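Local coordinates for protein profilin (Schizosaccharomyces pombe, PDB 3D9Y) that binds monomeric actin and regulates its polymerisation, binds the lipid PIP2, and is essential for cytokinesis in fission yeast, at residues 75-80 with 118-123; 98-103 with 113-118. All blocks are in the same frame, centred on the assembly; numbering follows the deposited sequence.

In the fold
Both contacts seat helix 108-125 on the same antiparallel sheet of the profilin fold, contact 2 through the strand just before the helix and contact 1 through the turn leading into strand 78-83. Contact 2 is buried: small hydroxyls and leucine methyls pack helix to strand, and its two hydroxyls bond to each other, Thr115 also bonding back to Ala111 O. Contact 1 lies nearer the surface, where one long arginine bridges a wider gap by charge, water and a few methyl contacts. They share Leu118, and Glu116 of contact 2 is joined by probable hydrogen bonds to Ser78 and Tyr80 of contact 1. Leu98 of contact 2 also packs on Ala119 and Leu122 of contact 1.

Contact 1: 75-80 with 118-123; sequences EGRSIY and LADYLV
Ala119, Asp120 and Val123, on the last turns of helix 108-125, all receive the single side chain of Arg77. In the profilin fold this C-terminal helix lies on the central antiparallel sheet beside helix 3-12, to which Tyr121 and Leu122 are joined through Tyr6; in profilins generally the groove between these two helices receives proline-rich ligands. Arg77 belongs to the turn that enters strand 78-83. Arg77 CA is 9.6 Å from Ala119 CA, the nearest such pair of the two segments, so a long side chain is needed. CG stands anti to the backbone N (chi1 153°) and the next torsion is extended too; together they carry the chain out to the helix, and a bend at chi3 then sets the guanidinium against it.

Ala119 comes first. Its CB lies 3.4 Å from Arg77 NH2, and the small methyl lets the guanidinium come close to the helix. Ala119 also packs on Val91 and Leu98, residues of the sheet.

Asp120 supplies the charge. Its OD1 is 3.5 Å from Arg77 NH2, but it sits well out of the guanidinium plane, so this salt bridge is electrostatic and no N-H points at the oxygen. Carboxylate and guanidinium planes are turned 30° apart. A water lies 2.7 Å from Asp120 OD1, placed to donate to it, though other acceptors compete for its protons; it also accepts from Arg77 NE, at a distance short enough to leave its exact position doubtful. Glu116 OE1 adds a weak, long ion pair to the same NE, which probably strengthens the negative field around the arginine.

Val123 lies one helical turn beyond Ala119, its N bonded to Ala119 O, and therefore returns to the same side of the helix. Branched and apolar, it meets the guanidinium at the edge, near its plane, with CG2 3.7 Å from Arg77 NH2.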
loop_
_atom_site.group_PDB
_atom_site.type_symbol
_atom_site.label_atom_id
_atom_site.label_comp_id
_atom_site.label_asym_id
_atom_site.label_seq_id
_atom_site.Cartn_x
_atom_site.Cartn_y
_atom_site.Cartn_z
ATOM N N GLU A 75 -7.182 -5.545 -8.405
ATOM C CA GLU A 75 -8.633 -5.447 -8.439
ATOM C C GLU A 75 -9.012 -4.071 -7.848
ATOM O O GLU A 75 -8.125 -3.258 -7.504
ATOM C CB GLU A 75 -9.295 -6.577 -7.622
ATOM C CG GLU A 75 -8.471 -7.838 -7.405
ATOM C CD GLU A 75 -8.967 -8.702 -6.261
ATOM O OE1 GLU A 75 -8.858 -8.288 -5.079
ATOM O OE2 GLU A 75 -9.456 -9.818 -6.532
ATOM N N GLY A 76 -10.307 -3.824 -7.706
ATOM C CA GLY A 76 -10.798 -2.505 -7.298
ATOM C C GLY A 76 -10.379 -2.037 -5.923
ATOM O O GLY A 76 -10.440 -0.833 -5.623
ATOM N N ARG A 77 -10.016 -2.970 -5.055
ATOM C CA ARG A 77 -9.636 -2.643 -3.682
ATOM C C ARG A 77 -8.185 -3.000 -3.332
ATOM O O ARG A 77 -7.627 -2.467 -2.377
ATOM C CB ARG A 77 -10.577 -3.372 -2.714
ATOM C CG ARG A 77 -9.952 -3.641 -1.366
ATOM C CD ARG A 77 -10.877 -4.258 -0.383
ATOM N NE ARG A 77 -10.605 -3.708 0.937
ATOM C CZ ARG A 77 -11.239 -2.658 1.456
ATOM N NH1 ARG A 77 -12.171 -2.000 0.768
ATOM N NH2 ARG A 77 -10.922 -2.246 2.671
ATOM N N SER A 78 -7.576 -3.887 -4.107
ATOM C CA SER A 78 -6.292 -4.489 -3.740
ATOM C C SER A 78 -5.349 -4.532 -4.946
ATOM O O SER A 78 -5.738 -5.016 -6.013
ATOM C CB SER A 78 -6.532 -5.911 -3.219
ATOM O OG SER A 78 -7.421 -5.927 -2.116
ATOM N N ILE A 79 -4.142 -3.982 -4.776
ATOM C CA ILE A 79 -3.059 -4.027 -5.780
ATOM C C ILE A 79 -1.799 -4.508 -5.066
ATOM O O ILE A 79 -1.328 -3.851 -4.143
ATOM C CB ILE A 79 -2.806 -2.650 -6.400
ATOM C CG1 ILE A 79 -4.011 -2.231 -7.249
ATOM C CG2 ILE A 79 -1.514 -2.664 -7.266
ATOM C CD1 ILE A 79 -3.985 -0.807 -7.723
ATOM N N TYR A 80 -1.310 -5.682 -5.447
ATOM C CA TYR A 80 -0.166 -6.312 -4.786
ATOM C C TYR A 80 0.950 -6.472 -5.812
ATOM O O TYR A 80 0.689 -6.775 -6.974
ATOM C CB TYR A 80 -0.464 -7.712 -4.272
ATOM C CG TYR A 80 -1.604 -7.909 -3.288
ATOM C CD1 TYR A 80 -2.249 -6.841 -2.662
ATOM C CD2 TYR A 80 -2.029 -9.190 -2.987
ATOM C CE1 TYR A 80 -3.301 -7.055 -1.752
ATOM C CE2 TYR A 80 -3.075 -9.421 -2.093
ATOM C CZ TYR A 80 -3.706 -8.348 -1.473
ATOM O OH TYR A 80 -4.734 -8.578 -0.586
ATOM N N LEU A 118 -6.490 -3.951 8.480
ATOM C CA LEU A 118 -6.442 -2.543 8.874
ATOM C C LEU A 118 -7.350 -1.698 7.966
ATOM O O LEU A 118 -7.997 -0.777 8.423
ATOM C CB LEU A 118 -5.003 -2.002 8.873
ATOM C CG LEU A 118 -4.776 -0.664 9.568
ATOM C CD1 LEU A 118 -5.185 -0.721 11.056
ATOM C CD2 LEU A 118 -3.333 -0.193 9.403
ATOM N N ALA A 119 -7.383 -2.024 6.679
ATOM C CA ALA A 119 -8.285 -1.354 5.731
ATOM C C ALA A 119 -9.763 -1.567 6.081
ATOM O O ALA A 119 -10.542 -0.615 6.111
ATOM C CB ALA A 119 -7.995 -1.830 4.321
ATOM N N ASP A 120 -10.129 -2.821 6.354
ATOM C CA ASP A 120 -11.488 -3.179 6.761
ATOM C C ASP A 120 -11.903 -2.452 8.025
ATOM O O ASP A 120 -13.033 -1.990 8.130
ATOM C CB ASP A 120 -11.603 -4.685 6.985
ATOM C CG ASP A 120 -11.667 -5.471 5.699
ATOM O OD1 ASP A 120 -11.990 -4.876 4.642
ATOM O OD2 ASP A 120 -11.414 -6.699 5.744
ATOM N N TYR A 121 -10.990 -2.394 8.993
ATOM C CA TYR A 121 -11.194 -1.592 10.220
ATOM C C TYR A 121 -11.510 -0.143 9.871
ATOM O O TYR A 121 -12.533 0.392 10.280
ATOM C CB TYR A 121 -9.963 -1.661 11.113
ATOM C CG TYR A 121 -9.990 -0.765 12.328
ATOM C CD1 TYR A 121 -10.693 -1.126 13.474
ATOM C CD2 TYR A 121 -9.275 0.430 12.359
ATOM C CE1 TYR A 121 -10.695 -0.312 14.604
ATOM C CE2 TYR A 121 -9.274 1.244 13.476
ATOM C CZ TYR A 121 -9.976 0.867 14.609
ATOM O OH TYR A 121 -9.973 1.671 15.731
ATOM N N LEU A 122 -10.635 0.478 9.089
ATOM C CA LEU A 122 -10.824 1.860 8.701
ATOM C C LEU A 122 -12.136 2.065 7.933
ATOM O O LEU A 122 -12.807 3.073 8.142
ATOM C CB LEU A 122 -9.628 2.381 7.905
ATOM C CG LEU A 122 -8.352 2.596 8.726
ATOM C CD1 LEU A 122 -7.166 2.813 7.807
ATOM C CD2 LEU A 122 -8.501 3.764 9.693
ATOM N N VAL A 123 -12.524 1.113 7.084
ATOM C CA VAL A 123 -13.823 1.215 6.397
ATOM C C VAL A 123 -14.984 1.174 7.406
ATOM O O VAL A 123 -15.915 1.987 7.320
ATOM C CB VAL A 123 -13.967 0.144 5.282
ATOM C CG1 VAL A 123 -15.383 0.107 4.708
ATOM C CG2 VAL A 123 -12.980 0.441 4.159
HETATM O O HOH W 1 -9.943 -5.112 2.954
#

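Contact 2: 98-103 with 113-118; sequences LVSHYP and KITEAL
Leu98 and Ser100 meet Thr115 and Leu118 without any aromatic ring or other flat side-chain group; the planar group touched is a peptide of the helix, whose oxygen, Thr115 O, has Leu98 CD1 at 3.6 Å. In this part of the profilin fold, helix 108-125 turns back over strand 96-102, which precedes it, and packs on the sheet nearly antiparallel to that strand: the axes of strand 98-102 and helix 113-118 make 165° and approach to 9.2 Å.

Small residues suit so close a seat. Ser100 and Thr115 meet hydroxyl to hydroxyl: Ser100 OG donates to Thr115 OG1 over 2.8 Å. Thr115 OG1 stands beside its own backbone N (chi1 -46°), where it also bonds to Ala111 O one turn back, so both buried hydroxyls have protein partners. The same rotation places Thr115 CG2 4.0 Å from Leu98 CB; the Thr115 side chain also touches Ile89 and Val91 on the neighbouring strand. A valine here would probably leave the Ser100 hydroxyl without its buried acceptor and Ala111 O without its side-chain partner.

Leu98 is long enough for its branch to reach the helix backbone and Leu118 together. Its side chain crosses that of Leu118 at about a right angle, Leu98 CD1 resting 3.9 Å from Leu118 CB.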
loop_
_atom_site.group_PDB
_atom_site.type_symbol
_atom_site.label_atom_id
_atom_site.label_comp_id
_atom_site.label_asym_id
_atom_site.label_seq_id
_atom_site.Cartn_x
_atom_site.Cartn_y
_atom_site.Cartn_z
ATOM N N LEU A 98 -3.777 2.264 1.898
ATOM C CA LEU A 98 -2.689 1.786 2.743
ATOM C C LEU A 98 -1.634 1.144 1.837
ATOM O O LEU A 98 -1.981 0.391 0.936
ATOM C CB LEU A 98 -3.212 0.749 3.728
ATOM C CG LEU A 98 -4.393 1.152 4.613
ATOM C CD1 LEU A 98 -4.710 0.042 5.592
ATOM C CD2 LEU A 98 -4.118 2.437 5.343
ATOM N N VAL A 99 -0.373 1.490 2.059
ATOM C CA VAL A 99 0.751 0.930 1.323
ATOM C C VAL A 99 1.713 0.248 2.311
ATOM O O VAL A 99 2.309 0.924 3.155
ATOM C CB VAL A 99 1.485 2.037 0.570
ATOM C CG1 VAL A 99 2.644 1.486 -0.224
ATOM C CG2 VAL A 99 0.519 2.787 -0.353
ATOM N N SER A 100 1.883 -1.067 2.170
ATOM C CA SER A 100 2.762 -1.876 3.046
ATOM C C SER A 100 3.851 -2.620 2.264
ATOM O O SER A 100 3.538 -3.377 1.367
ATOM C CB SER A 100 1.912 -2.912 3.800
ATOM O OG SER A 100 1.087 -2.296 4.784
ATOM N N HIS A 101 5.116 -2.401 2.616
ATOM C CA HIS A 101 6.246 -3.175 2.085
ATOM C C HIS A 101 6.599 -4.287 3.077
ATOM O O HIS A 101 6.602 -4.046 4.290
ATOM C CB HIS A 101 7.460 -2.245 1.881
ATOM C CG HIS A 101 8.650 -2.910 1.264
ATOM N ND1 HIS A 101 8.985 -2.759 -0.067
ATOM C CD2 HIS A 101 9.606 -3.706 1.802
ATOM C CE1 HIS A 101 10.086 -3.442 -0.322
ATOM N NE2 HIS A 101 10.480 -4.028 0.794
ATOM N N TYR A 102 6.905 -5.482 2.576
ATOM C CA TYR A 102 7.357 -6.597 3.409
ATOM C C TYR A 102 8.681 -7.211 2.913
ATOM O O TYR A 102 8.934 -7.257 1.709
ATOM C CB TYR A 102 6.258 -7.663 3.534
ATOM C CG TYR A 102 5.882 -8.348 2.231
ATOM C CD1 TYR A 102 6.487 -9.536 1.861
ATOM C CD2 TYR A 102 4.908 -7.816 1.384
ATOM C CE1 TYR A 102 6.164 -10.181 0.679
ATOM C CE2 TYR A 102 4.570 -8.464 0.198
ATOM C CZ TYR A 102 5.205 -9.649 -0.143
ATOM O OH TYR A 102 4.911 -10.311 -1.314
ATOM N N PRO A 103 9.548 -7.649 3.848
ATOM C CA PRO A 103 10.816 -8.309 3.531
ATOM C C PRO A 103 10.683 -9.800 3.223
ATOM O O PRO A 103 9.603 -10.367 3.361
ATOM C CB PRO A 103 11.610 -8.129 4.823
ATOM C CG PRO A 103 10.579 -8.200 5.874
ATOM C CD PRO A 103 9.391 -7.479 5.307
ATOM N N LYS A 113 -2.835 -9.999 4.786
ATOM C CA LYS A 113 -3.870 -10.181 5.816
ATOM C C LYS A 113 -3.868 -9.007 6.796
ATOM O O LYS A 113 -4.916 -8.453 7.116
ATOM C CB LYS A 113 -3.673 -11.505 6.563
ATOM C CG LYS A 113 -4.145 -12.725 5.767
ATOM C CD LYS A 113 -3.520 -14.037 6.268
ATOM C CE LYS A 113 -3.770 -15.188 5.305
ATOM N NZ LYS A 113 -2.783 -16.303 5.461
ATOM N N ILE A 114 -2.678 -8.597 7.228
ATOM C CA ILE A 114 -2.557 -7.462 8.148
ATOM C C ILE A 114 -3.095 -6.166 7.514
ATOM O O ILE A 114 -3.905 -5.455 8.114
ATOM C CB ILE A 114 -1.079 -7.278 8.583
ATOM C CG1 ILE A 114 -0.668 -8.424 9.504
ATOM C CG2 ILE A 114 -0.847 -5.916 9.288
ATOM C CD1 ILE A 114 0.802 -8.646 9.600
ATOM N N THR A 115 -2.662 -5.887 6.289
ATOM C CA THR A 115 -2.996 -4.614 5.620
ATOM C C THR A 115 -4.472 -4.575 5.221
ATOM O O THR A 115 -5.143 -3.557 5.428
ATOM C CB THR A 115 -2.014 -4.262 4.516
ATOM O OG1 THR A 115 -0.687 -4.419 4.858
ATOM C CG2 THR A 115 -2.366 -3.138 3.731
ATOM N N GLU A 116 -4.992 -5.694 4.725
ATOM C CA GLU A 116 -6.433 -5.789 4.405
ATOM C C GLU A 116 -7.301 -5.611 5.655
ATOM O O GLU A 116 -8.356 -5.013 5.596
ATOM C CB GLU A 116 -6.758 -7.123 3.733
ATOM C CG GLU A 116 -6.115 -7.302 2.340
ATOM C CD GLU A 116 -6.861 -6.639 1.166
ATOM O OE1 GLU A 116 -7.913 -5.992 1.363
ATOM O OE2 GLU A 116 -6.375 -6.782 0.009
ATOM N N ALA A 117 -6.857 -6.168 6.774
ATOM C CA ALA A 117 -7.601 -6.074 8.031
ATOM C C ALA A 117 -7.632 -4.640 8.529
ATOM O O ALA A 117 -8.692 -4.147 8.941
ATOM C CB ALA A 117 -6.988 -6.995 9.068
ATOM N N LEU A 118 -6.490 -3.951 8.480
ATOM C CA LEU A 118 -6.442 -2.543 8.874
ATOM C C LEU A 118 -7.350 -1.698 7.966
ATOM O O LEU A 118 -7.997 -0.777 8.423
ATOM C CB LEU A 118 -5.003 -2.002 8.873
ATOM C CG LEU A 118 -4.776 -0.664 9.568
ATOM C CD1 LEU A 118 -5.185 -0.721 11.056
ATOM C CD2 LEU A 118 -3.333 -0.193 9.403
#